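Local coordinates for single-stranded DNA-binding protein (Thermus aquaticus, PDB 2FXQ) that binds single-stranded DNA and is predicted to recruit partner proteins during DNA replication, recombination and repair, at residues G199-D204 against F215-E220. Numbering follows the deposited sequence.
Sequences GRLVND and FQTRVE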
ATOM      1  N   GLY A 199       7.974   1.977   2.430  1.00 18.44           N
ATOM      2  CA  GLY A 199       8.367   3.342   2.712  1.00 21.13           C
ATOM      3  C   GLY A 199       7.530   4.326   1.925  1.00 21.58           C
ATOM      4  O   GLY A 199       6.424   4.017   1.544  1.00 17.11           O
ATOM      5  N   ARG A 200       8.100   5.488   1.665  1.00 16.60           N
ATOM      6  CA  ARG A 200       7.371   6.527   0.951  1.00 14.93           C
ATOM      7  C   ARG A 200       8.405   7.302   0.167  1.00 17.65           C
ATOM      8  O   ARG A 200       9.594   7.286   0.502  1.00 18.61           O
ATOM      9  CB  ARG A 200       6.633   7.432   1.954  1.00 18.62           C
ATOM     10  CG  ARG A 200       7.488   8.104   3.000  1.00 21.84           C
ATOM     11  CD  ARG A 200       6.580   8.981   3.893  1.00 27.23           C
ATOM     12  NE  ARG A 200       7.361   9.576   4.958  1.00 28.84           N
ATOM     13  CZ  ARG A 200       6.842  10.332   5.926  1.00 33.59           C
ATOM     14  NH1 ARG A 200       5.547  10.627   5.947  1.00 27.02           N
ATOM     15  NH2 ARG A 200       7.628  10.848   6.836  1.00 28.82           N
ATOM     16  N   LEU A 201       7.935   8.056  -0.811  1.00 15.48           N
ATOM     17  CA  LEU A 201       8.865   8.775  -1.685  1.00 19.39           C
ATOM     18  C   LEU A 201       9.004  10.187  -1.166  1.00 24.31           C
ATOM     19  O   LEU A 201       7.994  10.840  -0.869  1.00 33.17           O
ATOM     20  CB  LEU A 201       8.221   8.848  -3.069  1.00 29.30           C
ATOM     21  CG  LEU A 201       8.775   8.012  -4.186  1.00 36.74           C
ATOM     22  CD1 LEU A 201       8.479   8.730  -5.568  1.00 36.91           C
ATOM     23  CD2 LEU A 201      10.275   7.757  -4.117  1.00 32.13           C
ATOM     24  N   VAL A 202      10.241  10.634  -0.924  1.00 24.84           N
ATOM     25  CA  VAL A 202      10.400  11.970  -0.343  1.00 23.78           C
ATOM     26  C   VAL A 202      11.362  12.769  -1.213  1.00 23.76           C
ATOM     27  O   VAL A 202      12.039  12.235  -2.064  1.00 25.13           O
ATOM     28  CB  VAL A 202      10.956  11.922   1.136  1.00 21.26           C
ATOM     29  CG1 VAL A 202       9.979  11.175   2.103  1.00 20.43           C
ATOM     30  CG2 VAL A 202      12.293  11.235   1.146  1.00 26.28           C
ATOM     31  N   ASN A 203      11.481  14.066  -0.913  1.00 23.63           N
ATOM     32  CA  ASN A 203      12.405  14.898  -1.646  1.00 26.26           C
ATOM     33  C   ASN A 203      13.478  15.326  -0.663  1.00 27.65           C
ATOM     34  O   ASN A 203      13.177  15.884   0.376  1.00 31.34           O
ATOM     35  CB  ASN A 203      11.723  16.165  -2.161  1.00 22.14           C
ATOM     36  CG  ASN A 203      10.637  15.887  -3.193  1.00 29.96           C
ATOM     37  OD1 ASN A 203       9.511  16.162  -2.924  1.00 34.53           O
ATOM     38  ND2 ASN A 203      11.000  15.406  -4.392  1.00 25.27           N
ATOM     39  N   ASP A 204      14.707  15.004  -0.965  1.00 37.58           N
ATOM     40  CA  ASP A 204      15.847  15.400  -0.103  1.00 43.74           C
ATOM     41  C   ASP A 204      16.586  16.606  -0.696  1.00 47.42           C
ATOM     42  O   ASP A 204      16.598  16.775  -1.915  1.00 49.55           O
ATOM     43  CB  ASP A 204      16.821  14.246   0.034  1.00 44.65           C
ATOM     44  CG  ASP A 204      17.775  14.431   1.208  1.00 57.75           C
ATOM     45  OD1 ASP A 204      17.585  15.394   2.005  1.00 63.32           O
ATOM     46  OD2 ASP A 204      18.747  13.663   1.398  1.00 62.44           O
ATOM     47  N   PHE A 215      17.722  19.280  -5.265  1.00 57.94           N
ATOM     48  CA  PHE A 215      16.764  18.313  -4.736  1.00 59.28           C
ATOM     49  C   PHE A 215      16.909  16.973  -5.434  1.00 58.64           C
ATOM     50  O   PHE A 215      17.298  16.902  -6.601  1.00 57.05           O
ATOM     51  CB  PHE A 215      15.332  18.835  -4.835  1.00 59.91           C
ATOM     52  CG  PHE A 215      15.035  19.946  -3.890  1.00 65.39           C
ATOM     53  CD1 PHE A 215      15.324  21.265  -4.236  1.00 69.53           C
ATOM     54  CD2 PHE A 215      14.468  19.688  -2.651  1.00 71.67           C
ATOM     55  CE1 PHE A 215      15.069  22.307  -3.352  1.00 68.90           C
ATOM     56  CE2 PHE A 215      14.197  20.724  -1.758  1.00 73.41           C
ATOM     57  CZ  PHE A 215      14.504  22.035  -2.108  1.00 72.99           C
ATOM     58  N   GLN A 216      16.616  15.916  -4.683  1.00 54.82           N
ATOM     59  CA  GLN A 216      16.817  14.531  -5.082  1.00 54.23           C
ATOM     60  C   GLN A 216      15.604  13.757  -4.496  1.00 52.93           C
ATOM     61  O   GLN A 216      15.230  13.965  -3.310  1.00 52.15           O
ATOM     62  CB  GLN A 216      18.136  14.033  -4.476  1.00 55.26           C
ATOM     63  CG  GLN A 216      18.550  12.584  -4.779  1.00 67.31           C
ATOM     64  CD  GLN A 216      19.316  11.920  -3.625  1.00 79.15           C
ATOM     65  OE1 GLN A 216      19.664  12.576  -2.637  1.00 79.54           O
ATOM     66  NE2 GLN A 216      19.572  10.609  -3.749  1.00 84.75           N
ATOM     67  N   THR A 217      14.955  12.931  -5.324  1.00 45.71           N
ATOM     68  CA  THR A 217      13.873  12.075  -4.830  1.00 40.14           C
ATOM     69  C   THR A 217      14.533  10.835  -4.245  1.00 35.20           C
ATOM     70  O   THR A 217      15.438  10.278  -4.849  1.00 37.86           O
ATOM     71  CB  THR A 217      12.862  11.694  -5.958  1.00 43.48           C
ATOM     72  OG1 THR A 217      11.981  12.790  -6.259  1.00 43.39           O
ATOM     73  CG2 THR A 217      11.840  10.612  -5.448  1.00 37.06           C
ATOM     74  N   ARG A 218      14.114  10.396  -3.051  1.00 32.05           N
ATOM     75  CA  ARG A 218      14.557   9.109  -2.566  1.00 26.76           C
ATOM     76  C   ARG A 218      13.405   8.407  -1.793  1.00 18.24           C
ATOM     77  O   ARG A 218      12.365   9.011  -1.503  1.00 21.07           O
ATOM     78  CB  ARG A 218      15.716   9.179  -1.567  1.00 35.23           C
ATOM     79  CG  ARG A 218      16.753  10.267  -1.738  1.00 45.61           C
ATOM     80  CD  ARG A 218      17.229  10.739  -0.375  1.00 57.63           C
ATOM     81  NE  ARG A 218      18.060   9.740   0.287  1.00 59.50           N
ATOM     82  CZ  ARG A 218      19.259  10.006   0.825  1.00 66.74           C
ATOM     83  NH1 ARG A 218      19.759  11.246   0.785  1.00 62.49           N
ATOM     84  NH2 ARG A 218      19.959   9.036   1.416  1.00 64.07           N
ATOM     85  N   VAL A 219      13.681   7.186  -1.421  1.00 16.27           N
ATOM     86  CA  VAL A 219      12.710   6.392  -0.659  1.00 20.22           C
ATOM     87  C   VAL A 219      13.115   6.536   0.791  1.00 21.93           C
ATOM     88  O   VAL A 219      14.281   6.287   1.124  1.00 22.18           O
ATOM     89  CB  VAL A 219      12.721   4.910  -1.099  1.00 21.14           C
ATOM     90  CG1 VAL A 219      11.899   4.019  -0.108  1.00 18.17           C
ATOM     91  CG2 VAL A 219      12.248   4.814  -2.623  1.00 23.47           C
ATOM     92  N   GLU A 220      12.141   6.874   1.639  1.00 16.43           N
ATOM     93  CA  GLU A 220      12.374   6.824   3.081  1.00 15.04           C
ATOM     94  C   GLU A 220      11.733   5.518   3.563  1.00 15.12           C
ATOM     95  O   GLU A 220      10.515   5.267   3.315  1.00 18.59           O
ATOM     96  CB  GLU A 220      11.767   8.058   3.758  1.00 13.54           C
ATOM     97  CG  GLU A 220      11.883   7.897   5.291  1.00 19.00           C
ATOM     98  CD  GLU A 220      11.001   8.834   6.104  1.00 32.38           C
ATOM     99  OE1 GLU A 220      11.213   8.842   7.359  1.00 34.02           O
ATOM    100  OE2 GLU A 220      10.124   9.516   5.519  1.00 28.49           O
TER
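R200 lies alongside E220, both side chains pointing the same way, in a salt bridge. E220 OE2 takes two hydrogen bonds from the side of the guanidinium: R200 NE at 2.8 Å and R200 NH2 at 3.1 Å. OE2 lies in the guanidinium plane. NH2 meets the syn lone pair of OE2, while NE comes from above the carboxylate plane. The R200 chain is extended from CG to NE and runs beside E220. R200 NH1 hydrogen-bonds to A39 O. An alanine in place of R200 would probably leave the E220 carboxylate without this charged partner and A39 O without its NH1 donor. V202 CG1 also packs against the E220 side chain, 4.0 Å from E220 CB. Farther along this face, D204 crosses R218. D204 OD2 is 2.7 Å from R218 NH1, a salt bridge whose hydrogen bond is weak; the carboxylate and guanidinium planes are 51° apart. On the other face, L201 CD2 touches T217 CG2 at 3.5 Å and V219 CG2 at 3.8 Å. T217 OG1 hydrogen-bonds with H54 ND1, and N203 OD1 with Y53 N. R200-E220, V202-R218 and D204-Q216 are antiparallel hydrogen-bonded pairs. The two strands form a beta hairpin in the second of the chain's two OB-fold repeats. Strand 194-207 also pairs with strand 129-137, and strand 213-225 runs parallel to strand 171-179. Strands 28-41 and 47-59 of the first repeat reach R200 and N203.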